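Side-chain contacts in glucokinase (Thermus thermophilus, PDB 3VOV), which probably phosphorylates glucose and related hexoses at the expense of ATP, as a zinc-containing sugar kinase of the ROK family: residues 37-42 with 80-85; 58-63 with 295-300; 160-165 with 178-183. All coordinates share one frame; numbering follows the deposited sequence.

Contact 1: residues 37-42 with 80-85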
ATOM      1  N   GLU B  37      -1.018   1.821  46.020  1.00 26.58           N
ATOM      2  CA  GLU B  37      -1.749   1.795  47.271  1.00 28.04           C
ATOM      3  C   GLU B  37      -2.409   3.132  47.544  1.00 26.81           C
ATOM      4  O   GLU B  37      -3.563   3.173  47.980  1.00 26.01           O
ATOM      5  CB  GLU B  37      -0.860   1.325  48.438  1.00 29.11           C
ATOM      6  CG  GLU B  37      -1.459   1.579  49.824  1.00 36.42           C
ATOM      7  CD  GLU B  37      -0.667   0.908  50.964  1.00 45.16           C
ATOM      8  OE1 GLU B  37      -0.096  -0.194  50.726  1.00 48.53           O
ATOM      9  OE2 GLU B  37      -0.617   1.483  52.088  1.00 48.48           O
ATOM     10  N   ARG B  38      -1.695   4.227  47.272  1.00 25.92           N
ATOM     11  CA  ARG B  38      -2.270   5.534  47.478  0.50 25.80           C
ATOM     12  C   ARG B  38      -3.350   5.880  46.434  1.00 25.04           C
ATOM     13  O   ARG B  38      -4.356   6.513  46.756  1.00 24.08           O
ATOM     14  CB  ARG B  38      -1.201   6.615  47.508  0.50 26.30           C
ATOM     15  CG  ARG B  38      -1.694   7.819  48.279  0.50 28.69           C
ATOM     16  CD  ARG B  38      -1.446   7.644  49.773  0.50 31.11           C
ATOM     17  NE  ARG B  38      -0.019   7.608  50.054  0.50 32.69           N
ATOM     18  CZ  ARG B  38       0.751   8.688  50.150  0.50 32.96           C
ATOM     19  NH1 ARG B  38       0.227   9.907  50.011  0.50 32.56           N
ATOM     20  NH2 ARG B  38       2.049   8.542  50.391  0.50 31.76           N
ATOM     21  N   VAL B  39      -3.141   5.440  45.192  1.00 23.54           N
ATOM     22  CA  VAL B  39      -4.138   5.581  44.144  1.00 22.33           C
ATOM     23  C   VAL B  39      -5.421   4.869  44.559  1.00 23.18           C
ATOM     24  O   VAL B  39      -6.530   5.397  44.441  1.00 22.79           O
ATOM     25  CB  VAL B  39      -3.632   5.019  42.798  1.00 23.02           C
ATOM     26  CG1 VAL B  39      -4.777   5.001  41.742  1.00 22.07           C
ATOM     27  CG2 VAL B  39      -2.470   5.885  42.302  1.00 19.83           C
ATOM     28  N   ALA B  40      -5.274   3.670  45.064  1.00 21.99           N
ATOM     29  CA  ALA B  40      -6.430   2.921  45.521  1.00 22.84           C
ATOM     30  C   ALA B  40      -7.158   3.666  46.653  1.00 23.20           C
ATOM     31  O   ALA B  40      -8.405   3.741  46.642  1.00 21.93           O
ATOM     32  CB  ALA B  40      -5.992   1.523  45.951  1.00 22.03           C
ATOM     33  N   GLU B  41      -6.409   4.234  47.617  1.00 23.68           N
ATOM     34  CA  GLU B  41      -7.050   5.067  48.667  1.00 24.86           C
ATOM     35  C   GLU B  41      -7.736   6.305  48.084  1.00 24.26           C
ATOM     36  O   GLU B  41      -8.845   6.649  48.493  1.00 24.89           O
ATOM     37  CB  GLU B  41      -6.075   5.526  49.754  1.00 26.00           C
ATOM     38  CG  GLU B  41      -5.447   4.389  50.544  1.00 31.34           C
ATOM     39  CD  GLU B  41      -4.180   4.789  51.311  1.00 37.95           C
ATOM     40  OE1 GLU B  41      -3.499   3.864  51.811  1.00 42.96           O
ATOM     41  OE2 GLU B  41      -3.858   6.006  51.404  1.00 42.11           O
ATOM     42  N   ALA B  42      -7.084   6.972  47.141  1.00 23.24           N
ATOM     43  CA  ALA B  42      -7.714   8.131  46.521  1.00 23.08           C
ATOM     44  C   ALA B  42      -9.025   7.761  45.828  1.00 22.71           C
ATOM     45  O   ALA B  42      -9.985   8.512  45.900  1.00 23.26           O
ATOM     46  CB  ALA B  42      -6.771   8.792  45.524  1.00 23.39           C
ATOM     47  N   PRO B  80       0.690   3.509  32.563  1.00 68.24           N
ATOM     48  CA  PRO B  80       1.149   4.509  31.577  1.00 68.17           C
ATOM     49  C   PRO B  80       1.720   5.775  32.250  1.00 68.04           C
ATOM     50  O   PRO B  80       2.882   5.777  32.701  1.00 68.42           O
ATOM     51  CB  PRO B  80      -0.122   4.840  30.761  1.00 68.10           C
ATOM     52  CG  PRO B  80      -1.224   3.949  31.301  1.00 68.25           C
ATOM     53  CD  PRO B  80      -0.778   3.394  32.624  1.00 68.13           C
ATOM     54  N   ASN B  81       0.887   6.818  32.318  1.00 67.32           N
ATOM     55  CA  ASN B  81       1.174   8.090  32.996  1.00 66.37           C
ATOM     56  C   ASN B  81       0.915   7.998  34.526  1.00 64.71           C
ATOM     57  O   ASN B  81       0.871   9.018  35.220  1.00 64.18           O
ATOM     58  CB  ASN B  81       0.316   9.200  32.325  1.00 67.01           C
ATOM     59  CG  ASN B  81       0.656  10.638  32.800  1.00 69.13           C
ATOM     60  OD1 ASN B  81       1.753  10.921  33.304  1.00 71.76           O
ATOM     61  ND2 ASN B  81      -0.303  11.556  32.614  1.00 70.58           N
ATOM     62  N   ILE B  82       0.733   6.776  35.041  1.00 63.10           N
ATOM     63  CA  ILE B  82       0.469   6.580  36.476  1.00 61.48           C
ATOM     64  C   ILE B  82       1.478   5.627  37.129  1.00 61.16           C
ATOM     65  O   ILE B  82       1.462   4.423  36.861  1.00 60.62           O
ATOM     66  CB  ILE B  82      -0.991   6.128  36.782  1.00 61.26           C
ATOM     67  CG1 ILE B  82      -2.000   6.884  35.916  1.00 59.72           C
ATOM     68  CG2 ILE B  82      -1.301   6.305  38.271  1.00 60.54           C
ATOM     69  CD1 ILE B  82      -3.424   6.379  36.022  1.00 57.94           C
ATOM     70  N   PRO B  83       2.354   6.175  38.004  1.00 60.76           N
ATOM     71  CA  PRO B  83       3.445   5.447  38.670  1.00 60.44           C
ATOM     72  C   PRO B  83       3.004   4.220  39.510  1.00 59.90           C
ATOM     73  O   PRO B  83       2.062   4.333  40.317  1.00 59.77           O
ATOM     74  CB  PRO B  83       4.094   6.522  39.552  1.00 60.49           C
ATOM     75  CG  PRO B  83       3.732   7.819  38.893  1.00 60.83           C
ATOM     76  CD  PRO B  83       2.336   7.598  38.395  1.00 60.64           C
ATOM     77  N   GLY B  84       3.672   3.063  39.221  1.00 59.58           N
ATOM     78  CA  GLY B  84       3.563   1.659  39.947  1.00 59.17           C
ATOM     79  C   GLY B  84       1.903   1.669  40.446  1.00 58.91           C
ATOM     80  O   GLY B  84       1.579   1.107  41.510  1.00 58.92           O
ATOM     81  N   VAL B  85       0.906   2.151  39.588  1.00 58.62           N
ATOM     82  CA  VAL B  85      -0.017   1.024  39.072  1.00 58.15           C
ATOM     83  C   VAL B  85       0.287  -0.166  38.125  1.00 57.86           C
ATOM     84  O   VAL B  85      -0.642  -0.660  37.449  1.00 58.10           O
ATOM     85  CB  VAL B  85      -1.316   1.764  38.643  1.00 58.23           C
ATOM     86  CG1 VAL B  85      -1.706   2.750  39.747  1.00 58.20           C
ATOM     87  CG2 VAL B  85      -1.066   2.560  37.362  1.00 58.36           C
TER

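Contact 2: residues 58-63 with 295-300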
ATOM      1  N   GLY B  58     -23.879   3.981  46.469  1.00 33.72           N
ATOM      2  CA  GLY B  58     -24.055   3.128  45.303  1.00 31.23           C
ATOM      3  C   GLY B  58     -24.033   1.665  45.701  1.00 30.95           C
ATOM      4  O   GLY B  58     -23.389   1.292  46.701  1.00 31.38           O
ATOM      5  N   GLU B  59     -24.716   0.815  44.949  1.00 29.06           N
ATOM      6  CA  GLU B  59     -24.558  -0.610  45.216  1.00 29.22           C
ATOM      7  C   GLU B  59     -23.443  -1.359  44.489  1.00 27.09           C
ATOM      8  O   GLU B  59     -23.212  -2.546  44.752  1.00 26.61           O
ATOM      9  CB  GLU B  59     -25.869  -1.385  45.156  1.00 31.19           C
ATOM     10  CG  GLU B  59     -26.830  -1.107  44.069  1.00 35.50           C
ATOM     11  CD  GLU B  59     -28.159  -1.765  44.406  1.00 42.45           C
ATOM     12  OE1 GLU B  59     -28.893  -1.219  45.256  1.00 45.55           O
ATOM     13  OE2 GLU B  59     -28.462  -2.833  43.833  1.00 45.07           O
ATOM     14  N   ALA B  60     -22.728  -0.655  43.613  1.00 24.28           N
ATOM     15  CA  ALA B  60     -21.590  -1.224  42.898  1.00 21.89           C
ATOM     16  C   ALA B  60     -20.751  -0.055  42.427  1.00 21.36           C
ATOM     17  O   ALA B  60     -21.237   1.094  42.366  1.00 19.05           O
ATOM     18  CB  ALA B  60     -22.029  -2.058  41.713  1.00 21.79           C
ATOM     19  N   ILE B  61     -19.486  -0.341  42.105  1.00 18.54           N
ATOM     20  CA  ILE B  61     -18.633   0.704  41.614  1.00 18.90           C
ATOM     21  C   ILE B  61     -18.158   0.301  40.211  1.00 19.52           C
ATOM     22  O   ILE B  61     -17.822  -0.872  39.979  1.00 19.31           O
ATOM     23  CB  ILE B  61     -17.457   0.882  42.572  1.00 19.73           C
ATOM     24  CG1 ILE B  61     -17.975   1.415  43.929  1.00 21.09           C
ATOM     25  CG2 ILE B  61     -16.381   1.785  41.962  1.00 16.51           C
ATOM     26  CD1 ILE B  61     -16.872   1.800  44.882  1.00 24.06           C
ATOM     27  N   GLY B  62     -18.165   1.245  39.277  1.00 18.23           N
ATOM     28  CA  GLY B  62     -17.560   0.996  37.968  1.00 18.09           C
ATOM     29  C   GLY B  62     -16.322   1.854  37.880  1.00 17.53           C
ATOM     30  O   GLY B  62     -16.346   3.030  38.282  1.00 17.80           O
ATOM     31  N   LEU B  63     -15.232   1.245  37.422  1.00 17.49           N
ATOM     32  CA  LEU B  63     -13.924   1.911  37.337  1.00 16.72           C
ATOM     33  C   LEU B  63     -13.324   1.807  35.945  1.00 17.65           C
ATOM     34  O   LEU B  63     -13.009   0.681  35.452  1.00 16.64           O
ATOM     35  CB  LEU B  63     -12.949   1.298  38.353  1.00 17.70           C
ATOM     36  CG  LEU B  63     -11.473   1.772  38.227  1.00 17.11           C
ATOM     37  CD1 LEU B  63     -11.315   3.297  38.524  1.00 12.34           C
ATOM     38  CD2 LEU B  63     -10.597   0.960  39.236  1.00 17.73           C
ATOM     39  N   LEU B 295     -25.291  -1.486  34.429  1.00 22.26           N
ATOM     40  CA  LEU B 295     -25.760  -2.564  33.579  1.00 24.40           C
ATOM     41  C   LEU B 295     -25.331  -3.936  34.125  1.00 25.91           C
ATOM     42  O   LEU B 295     -26.049  -4.886  33.982  1.00 26.31           O
ATOM     43  CB  LEU B 295     -25.296  -2.366  32.122  1.00 23.95           C
ATOM     44  CG  LEU B 295     -25.852  -1.063  31.513  1.00 23.88           C
ATOM     45  CD1 LEU B 295     -25.153  -0.713  30.198  1.00 25.76           C
ATOM     46  CD2 LEU B 295     -27.420  -1.059  31.306  1.00 23.35           C
ATOM     47  N   GLU B 296     -24.167  -4.052  34.746  1.00 27.67           N
ATOM     48  CA  GLU B 296     -23.836  -5.333  35.357  1.00 31.03           C
ATOM     49  C   GLU B 296     -24.821  -5.681  36.455  1.00 32.15           C
ATOM     50  O   GLU B 296     -25.282  -6.806  36.526  1.00 32.94           O
ATOM     51  CB  GLU B 296     -22.427  -5.331  35.947  1.00 31.03           C
ATOM     52  CG  GLU B 296     -21.377  -5.535  34.911  1.00 34.88           C
ATOM     53  CD  GLU B 296     -21.138  -7.028  34.637  1.00 38.85           C
ATOM     54  OE1 GLU B 296     -20.235  -7.309  33.832  1.00 40.92           O
ATOM     55  OE2 GLU B 296     -21.824  -7.897  35.243  1.00 41.07           O
ATOM     56  N   VAL B 297     -25.127  -4.718  37.318  1.00 34.21           N
ATOM     57  CA  VAL B 297     -26.029  -4.973  38.443  1.00 36.78           C
ATOM     58  C   VAL B 297     -27.447  -5.261  37.949  1.00 38.96           C
ATOM     59  O   VAL B 297     -28.097  -6.211  38.414  1.00 38.71           O
ATOM     60  CB  VAL B 297     -26.047  -3.812  39.431  1.00 36.86           C
ATOM     61  CG1 VAL B 297     -27.199  -3.999  40.430  1.00 37.68           C
ATOM     62  CG2 VAL B 297     -24.695  -3.701  40.141  1.00 35.58           C
ATOM     63  N   LYS B 298     -27.917  -4.427  37.018  1.00 41.03           N
ATOM     64  CA  LYS B 298     -29.142  -4.675  36.260  1.00 44.03           C
ATOM     65  C   LYS B 298     -29.204  -6.071  35.582  1.00 45.12           C
ATOM     66  O   LYS B 298     -30.218  -6.764  35.708  1.00 45.17           O
ATOM     67  CB  LYS B 298     -29.321  -3.566  35.215  1.00 44.32           C
ATOM     68  CG  LYS B 298     -30.746  -3.339  34.816  1.00 48.24           C
ATOM     69  CD  LYS B 298     -30.870  -2.704  33.435  1.00 51.99           C
ATOM     70  CE  LYS B 298     -32.362  -2.526  33.111  1.00 54.69           C
ATOM     71  NZ  LYS B 298     -32.669  -2.225  31.678  1.00 55.98           N
ATOM     72  N   ASP B 299     -28.129  -6.469  34.879  1.00 47.03           N
ATOM     73  CA  ASP B 299     -28.003  -7.795  34.225  1.00 48.93           C
ATOM     74  C   ASP B 299     -27.810  -8.959  35.194  1.00 50.66           C
ATOM     75  O   ASP B 299     -28.119 -10.108  34.848  1.00 51.38           O
ATOM     76  CB  ASP B 299     -26.801  -7.850  33.256  1.00 49.06           C
ATOM     77  CG  ASP B 299     -27.022  -7.057  31.959  1.00 48.73           C
ATOM     78  OD1 ASP B 299     -28.130  -6.509  31.740  1.00 47.68           O
ATOM     79  OD2 ASP B 299     -26.050  -6.972  31.164  1.00 48.26           O
ATOM     80  N   GLY B 300     -27.251  -8.683  36.375  1.00 51.93           N
ATOM     81  CA  GLY B 300     -26.888  -9.730  37.345  1.00 53.13           C
ATOM     82  C   GLY B 300     -28.070 -10.519  37.888  1.00 53.90           C
ATOM     83  O   GLY B 300     -28.810 -10.036  38.755  1.00 55.05           O
TER

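Contact 3: residues 160-165 with 178-183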
ATOM      1  N   LEU B 160      -6.242  -2.120  13.935  1.00 19.09           N
ATOM      2  CA  LEU B 160      -6.515  -2.820  12.674  1.00 19.76           C
ATOM      3  C   LEU B 160      -5.517  -2.369  11.626  1.00 18.71           C
ATOM      4  O   LEU B 160      -5.150  -1.198  11.577  1.00 16.77           O
ATOM      5  CB  LEU B 160      -7.941  -2.584  12.217  1.00 21.31           C
ATOM      6  CG  LEU B 160      -8.917  -3.556  12.921  1.00 23.36           C
ATOM      7  CD1 LEU B 160      -9.530  -2.942  14.164  1.00 26.22           C
ATOM      8  CD2 LEU B 160      -9.995  -3.994  11.900  1.00 23.46           C
ATOM      9  N   THR B 161      -5.061  -3.311  10.810  1.00 17.82           N
ATOM     10  CA  THR B 161      -4.021  -3.002   9.866  1.00 18.46           C
ATOM     11  C   THR B 161      -4.671  -2.333   8.624  1.00 18.20           C
ATOM     12  O   THR B 161      -5.389  -2.991   7.904  1.00 19.73           O
ATOM     13  CB  THR B 161      -3.305  -4.287   9.455  1.00 18.45           C
ATOM     14  OG1 THR B 161      -2.759  -4.909  10.621  1.00 20.19           O
ATOM     15  CG2 THR B 161      -2.150  -3.988   8.435  1.00 20.13           C
ATOM     16  N   LEU B 162      -4.362  -1.080   8.349  1.00 16.63           N
ATOM     17  CA  LEU B 162      -4.868  -0.453   7.142  1.00 18.82           C
ATOM     18  C   LEU B 162      -3.795  -0.269   6.089  1.00 18.89           C
ATOM     19  O   LEU B 162      -4.118  -0.046   4.928  1.00 18.47           O
ATOM     20  CB  LEU B 162      -5.394   0.945   7.453  1.00 18.62           C
ATOM     21  CG  LEU B 162      -6.578   1.012   8.410  1.00 23.29           C
ATOM     22  CD1 LEU B 162      -6.975   2.460   8.504  1.00 20.50           C
ATOM     23  CD2 LEU B 162      -7.738   0.123   7.864  1.00 29.12           C
ATOM     24  N   LEU B 163      -2.531  -0.240   6.499  1.00 17.71           N
ATOM     25  CA  LEU B 163      -1.472  -0.066   5.503  1.00 17.61           C
ATOM     26  C   LEU B 163      -0.300  -1.016   5.761  1.00 18.16           C
ATOM     27  O   LEU B 163       0.657  -0.663   6.456  1.00 19.35           O
ATOM     28  CB  LEU B 163      -1.016   1.423   5.424  1.00 16.60           C
ATOM     29  CG  LEU B 163       0.040   1.750   4.344  1.00 18.27           C
ATOM     30  CD1 LEU B 163      -0.594   1.769   2.921  1.00 18.28           C
ATOM     31  CD2 LEU B 163       0.739   3.069   4.630  1.00 18.14           C
ATOM     32  N   PRO B 164      -0.338  -2.210   5.153  1.00 19.76           N
ATOM     33  CA  PRO B 164       0.808  -3.136   5.271  1.00 20.00           C
ATOM     34  C   PRO B 164       2.076  -2.445   4.771  1.00 19.96           C
ATOM     35  O   PRO B 164       2.068  -1.796   3.732  1.00 21.50           O
ATOM     36  CB  PRO B 164       0.407  -4.319   4.354  1.00 20.36           C
ATOM     37  CG  PRO B 164      -1.117  -4.259   4.304  1.00 21.52           C
ATOM     38  CD  PRO B 164      -1.411  -2.762   4.282  1.00 20.05           C
ATOM     39  N   GLY B 165       3.147  -2.525   5.540  1.00 20.06           N
ATOM     40  CA  GLY B 165       4.379  -1.829   5.169  1.00 19.12           C
ATOM     41  C   GLY B 165       4.368  -0.351   5.541  1.00 18.94           C
ATOM     42  O   GLY B 165       5.294   0.397   5.174  1.00 19.44           O
ATOM     43  N   GLU B 178      -3.911   3.502  14.382  1.00 14.89           N
ATOM     44  CA  GLU B 178      -3.265   4.390  15.358  1.00 14.74           C
ATOM     45  C   GLU B 178      -1.985   4.986  14.806  1.00 14.57           C
ATOM     46  O   GLU B 178      -1.723   6.188  14.912  1.00 14.69           O
ATOM     47  CB  GLU B 178      -2.922   3.625  16.648  1.00 14.67           C
ATOM     48  CG  GLU B 178      -2.173   4.523  17.626  1.00 13.64           C
ATOM     49  CD  GLU B 178      -2.182   3.959  19.042  1.00 18.25           C
ATOM     50  OE1 GLU B 178      -3.186   4.180  19.737  1.00 17.83           O
ATOM     51  OE2 GLU B 178      -1.204   3.280  19.439  1.00 18.16           O
ATOM     52  N   ALA B 179      -1.167   4.126  14.242  1.00 14.31           N
ATOM     53  CA  ALA B 179       0.157   4.542  13.803  1.00 15.40           C
ATOM     54  C   ALA B 179       0.070   5.467  12.550  1.00 15.49           C
ATOM     55  O   ALA B 179       1.078   6.086  12.138  1.00 14.53           O
ATOM     56  CB  ALA B 179       0.991   3.324  13.498  1.00 13.81           C
ATOM     57  N   LEU B 180      -1.115   5.534  11.944  1.00 14.45           N
ATOM     58  CA  LEU B 180      -1.302   6.365  10.756  1.00 15.49           C
ATOM     59  C   LEU B 180      -1.902   7.709  11.063  1.00 17.24           C
ATOM     60  O   LEU B 180      -1.645   8.680  10.332  1.00 16.36           O
ATOM     61  CB  LEU B 180      -2.251   5.668   9.761  1.00 15.26           C
ATOM     62  CG  LEU B 180      -1.646   4.398   9.098  1.00 15.02           C
ATOM     63  CD1 LEU B 180      -2.787   3.660   8.352  1.00 16.70           C
ATOM     64  CD2 LEU B 180      -0.421   4.702   8.137  1.00 16.24           C
ATOM     65  N   ALA B 181      -2.762   7.747  12.099  1.00 16.72           N
ATOM     66  CA  ALA B 181      -3.710   8.860  12.245  1.00 16.57           C
ATOM     67  C   ALA B 181      -3.890   9.403  13.658  1.00 17.39           C
ATOM     68  O   ALA B 181      -4.634  10.390  13.857  1.00 18.17           O
ATOM     69  CB  ALA B 181      -5.083   8.453  11.671  1.00 16.79           C
ATOM     70  N   ALA B 182      -3.245   8.783  14.646  1.00 17.24           N
ATOM     71  CA  ALA B 182      -3.382   9.310  16.014  1.00 17.50           C
ATOM     72  C   ALA B 182      -2.697  10.683  16.118  1.00 18.49           C
ATOM     73  O   ALA B 182      -1.860  11.032  15.294  1.00 17.48           O
ATOM     74  CB  ALA B 182      -2.770   8.327  17.038  1.00 16.10           C
ATOM     75  N   GLY B 183      -3.066  11.439  17.157  1.00 19.06           N
ATOM     76  CA  GLY B 183      -2.320  12.611  17.601  1.00 18.20           C
ATOM     77  C   GLY B 183      -0.838  12.478  17.531  1.00 19.08           C
ATOM     78  O   GLY B 183      -0.198  13.280  16.887  1.00 19.08           O
TER

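Contact 1: residues 37-42 with 80-85
Contact 1 belongs to the N-terminal domain, whose five-stranded mixed sheet has the strand order of the ribonuclease H-like fold found in actin-like ATPases. Here the first turns of helix 36-54 meet the loop that runs from strand 75-76 to helix 90-98. Val-39 faces the loop and meets Ile-82 and Val-85. Its two methyls fork over the same partner: CG2 of Val-39 is 4.1 Å from CG1 of Val-85, and CG1 of Val-39 is 4.3 Å from that same atom. The two valine side chains cross at about a right angle. CG2 of Val-39 also reaches CG2 of Ile-82, at 4.2 Å. With chi1 at 172° CG1 is trans to the backbone N, which leaves CG2 as the branch that reaches both loop residues. Leu-8, on strand 3-8, touches Val-39 and Ile-82, so the contact is seated on the end of a central strand. Ala-40 turns to helix 90-98, where it meets Ile-90 and Ile-93. No hydrogen bond joins the two segments; all three touching residues are buried and apolar. Within the loop, CG1 of Val-85 and CG2 of Ile-82 lie 3.9 Å apart and close a triangle of methyls with CG2 of Val-39.

Contact 2: residues 58-63 with 295-300
Val-297 reaches from the last turns of helix 284-299 to Glu-59 and Ala-60, just before strand 61-65. Its CB points toward the 58-63 segment but stays 4.9 Å from CB of Ala-60. The two methyls beyond it make the contact. CG2, beside the backbone N, presses on CB of Ala-60 at 3.5 Å, a tight approach for two methyl groups. CG1, anti to the backbone N (chi1 169°), points to the more open side. There it lies 3.8 Å from OE2 of Glu-59. This is a van der Waals touch, and the carboxylate comes from the solvent-exposed Glu-59, on a chain extended beyond CG. Met-1 packs on both Val-297 and Glu-59. On the inner side, Ala-60 also rests on Pro-101 and Phe-103, and its backbone is hydrogen-bonded to Val-4. On the same helix as Val-297, Asp-299 makes a salt bridge with Arg-145. The chain's final helix thus returns to the sheet that its first strand began, closing the N-terminal domain of this ROK-family, actin-like fold.

Contact 3: residues 160-165 with 178-183
The carbonyl O of Glu-178 is approached by two backbone N-H groups of the turn that carries Leu-180. Ala-182 N binds it at 3.0 Å, and Ala-181 N adds a weak bond at 3.4 Å. From this turn Leu-180 extends to Leu-162 and Leu-163, in the loop that follows the zinc ligand His-159. CD1 of Leu-180 lies against the base of both partners, 3.9 Å from CB of Leu-162 and 4.1 Å from CB of Leu-163. CD2 of Leu-180 meets the end of the Leu-163 side chain, 4.0 Å from its CD2. Leu-163 has CG anti to its backbone N (chi1 -176°), which carries CD2 up to that methyl, and its side chain crosses that of Leu-180 at about a right angle. Tyr-224 of helix 212-236 touches both leucines. Backbone bonds from Leu-162 and Leu-163 to Gly-175 tie the loop to the chain just ahead of Cys-176, which binds the zinc ion with His-159, Cys-169 and Cys-171, about 9 Å from the side chain of Leu-180. Other subunits also reach this loop: Thr-161 N is hydrogen-bonded to OG of Ser-231 of the second subunit, and Gly-165 O to OH of Tyr-224 of the third subunit. Across the two segments, however, there are only apolar touches and no hydrogen bond. The fit therefore rests on the shape of three buried leucines, while metal and backbone bonds fix the chain around them.

Overall arrangement
Contacts 1 and 2 interlock along the chain: 37-42, 58-63, 80-85, then 295-300. Their centres are 23 Å apart; contact 1 packs against the N-terminal sheet, and contact 2 includes part of one of its strands, 61-65. Helix 36-54 leads into strand 61-65, so one stretch of chain serves both. Contact 3 is nested in the long excursion closed by contact 2. Its centre is 31 Å from that of contact 1 and 35 Å from that of contact 2, on the opposite side of the chain's centre from contact 2. None of the contacts touch. Two thus serve the N-terminal domain, and the third lies in the part that binds zinc and meets other subunits.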